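Local structure of computational designed protein based on evolution (6JCC) at residues L16-I19 against I20-D24. The protein is a computationally designed helical protein of the caspase recruitment domain type, with no established activity, probably made to test evolution-based sequence design. Numbering follows the deposited sequence.
Sequences LAEI and IANLD
Ile20 N donates to Leu16 O at 3.0 Å, and Ala21 N donates to Ala17 O at 2.9 Å. Both are i to i+4 bonds of helix 6-22. At the end of the helix i+3 bonding joins in. Ile19 O accepts two amides: Leu23 N at 2.8 Å, nearly in line with the C=O bond, and Asn22 N at 3.0 Å, from 59° above the carbonyl plane. Asn22 N also makes a weak, longer bond to Glu18 O. The Asn22 side chain folds back to the same oxygen. With CG beside its own backbone N (chi1 -69°), ND2 comes to 2.8 Å from Glu18 O, although the bond is bent and weak. ND2 also donates to a water, 3.1 Å away, which in turn donates to Glu18 OE2. The Glu18 chain is extended and runs alongside Asn22. Its carboxylate is turned 43° from the amide, and the water joins the two groups.

Packing between the apolar side chains is slight here. Ile20 packs against the oxygen of Leu16, with CG1 3.2 Å from Leu16 O. Leu16 and Ile20 face helix 52-63, where they meet Ala56 and Pro52 respectively. Ile19 faces helix 84-93 at Leu86 and Leu90. Leu23 leaves helical geometry and rests on Ile28, which Ile19 also touches. This is a helix C-terminus with mixed i+3 and i+4 bonding and a side-chain amide at a late carbonyl. It ends the first helix of a helical bundle, consistent with the death-domain fold of caspase recruitment domains.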
loop_
_atom_site.group_PDB
_atom_site.type_symbol
_atom_site.label_atom_id
_atom_site.label_comp_id
_atom_site.label_asym_id
_atom_site.label_seq_id
_atom_site.Cartn_x
_atom_site.Cartn_y
_atom_site.Cartn_z
ATOM N N LEU A 16 -5.593 -2.348 1.789
ATOM C CA LEU A 16 -4.456 -1.830 2.553
ATOM C C LEU A 16 -4.567 -2.198 4.033
ATOM O O LEU A 16 -3.589 -2.629 4.633
ATOM C CB LEU A 16 -4.320 -0.314 2.387
ATOM C CG LEU A 16 -3.899 0.186 1.000
ATOM C CD1 LEU A 16 -4.062 1.694 0.906
ATOM C CD2 LEU A 16 -2.474 -0.217 0.652
ATOM N N ALA A 17 -5.763 -2.060 4.603
ATOM C CA ALA A 17 -6.010 -2.469 5.993
ATOM C C ALA A 17 -5.792 -3.970 6.211
ATOM O O ALA A 17 -5.219 -4.373 7.222
ATOM C CB ALA A 17 -7.415 -2.072 6.426
ATOM N N GLU A 18 -6.241 -4.783 5.261
ATOM C CA GLU A 18 -6.061 -6.233 5.329
ATOM C C GLU A 18 -4.587 -6.633 5.239
ATOM O O GLU A 18 -4.142 -7.518 5.967
ATOM C CB GLU A 18 -6.886 -6.931 4.243
ATOM C CG GLU A 18 -6.841 -8.451 4.300
ATOM C CD GLU A 18 -7.829 -9.118 3.357
ATOM O OE1 GLU A 18 -8.494 -8.415 2.567
ATOM O OE2 GLU A 18 -7.925 -10.361 3.397
ATOM N N ILE A 19 -3.840 -5.984 4.346
ATOM C CA ILE A 19 -2.386 -6.191 4.257
ATOM C C ILE A 19 -1.741 -5.876 5.606
ATOM O O ILE A 19 -0.993 -6.692 6.143
ATOM C CB ILE A 19 -1.744 -5.329 3.137
ATOM C CG1 ILE A 19 -2.155 -5.856 1.759
ATOM C CG2 ILE A 19 -0.218 -5.335 3.232
ATOM C CD1 ILE A 19 -2.008 -4.840 0.646
ATOM N N ILE A 20 -2.056 -4.696 6.140
ATOM C CA ILE A 20 -1.522 -4.225 7.428
ATOM C C ILE A 20 -1.836 -5.196 8.577
ATOM O O ILE A 20 -0.989 -5.426 9.439
ATOM C CB ILE A 20 -2.042 -2.799 7.747
ATOM C CG1 ILE A 20 -1.392 -1.782 6.797
ATOM C CG2 ILE A 20 -1.757 -2.395 9.192
ATOM C CD1 ILE A 20 -2.155 -0.482 6.667
ATOM N N ALA A 21 -3.040 -5.765 8.577
ATOM C CA ALA A 21 -3.434 -6.748 9.596
ATOM C C ALA A 21 -2.554 -8.003 9.600
ATOM O O ALA A 21 -2.342 -8.608 10.652
ATOM C CB ALA A 21 -4.893 -7.139 9.415
ATOM N N ASN A 22 -2.048 -8.373 8.427
ATOM C CA ASN A 22 -1.242 -9.579 8.255
ATOM C C ASN A 22 0.266 -9.380 8.239
ATOM O O ASN A 22 1.003 -10.279 8.620
ATOM C CB ASN A 22 -1.627 -10.261 6.943
ATOM C CG ASN A 22 -3.022 -10.856 6.979
ATOM O OD1 ASN A 22 -3.284 -11.789 7.730
ATOM N ND2 ASN A 22 -3.917 -10.328 6.161
ATOM N N LEU A 23 0.714 -8.215 7.791
ATOM C CA LEU A 23 2.108 -7.999 7.415
ATOM C C LEU A 23 2.490 -6.544 7.649
ATOM O O LEU A 23 1.723 -5.639 7.316
ATOM C CB LEU A 23 2.272 -8.349 5.929
ATOM C CG LEU A 23 3.619 -8.178 5.222
ATOM C CD1 LEU A 23 4.662 -9.127 5.786
ATOM C CD2 LEU A 23 3.451 -8.411 3.728
ATOM N N ASP A 24 3.673 -6.318 8.213
ATOM C CA ASP A 24 4.213 -4.965 8.360
ATOM C C ASP A 24 4.422 -4.399 6.953
ATOM O O ASP A 24 5.238 -4.927 6.207
ATOM C CB ASP A 24 5.547 -5.026 9.114
ATOM C CG ASP A 24 6.242 -3.669 9.254
ATOM O OD1 ASP A 24 5.731 -2.630 8.793
ATOM O OD2 ASP A 24 7.337 -3.660 9.841
HETATM O O HOH W 1 -6.210 -12.073 5.060
#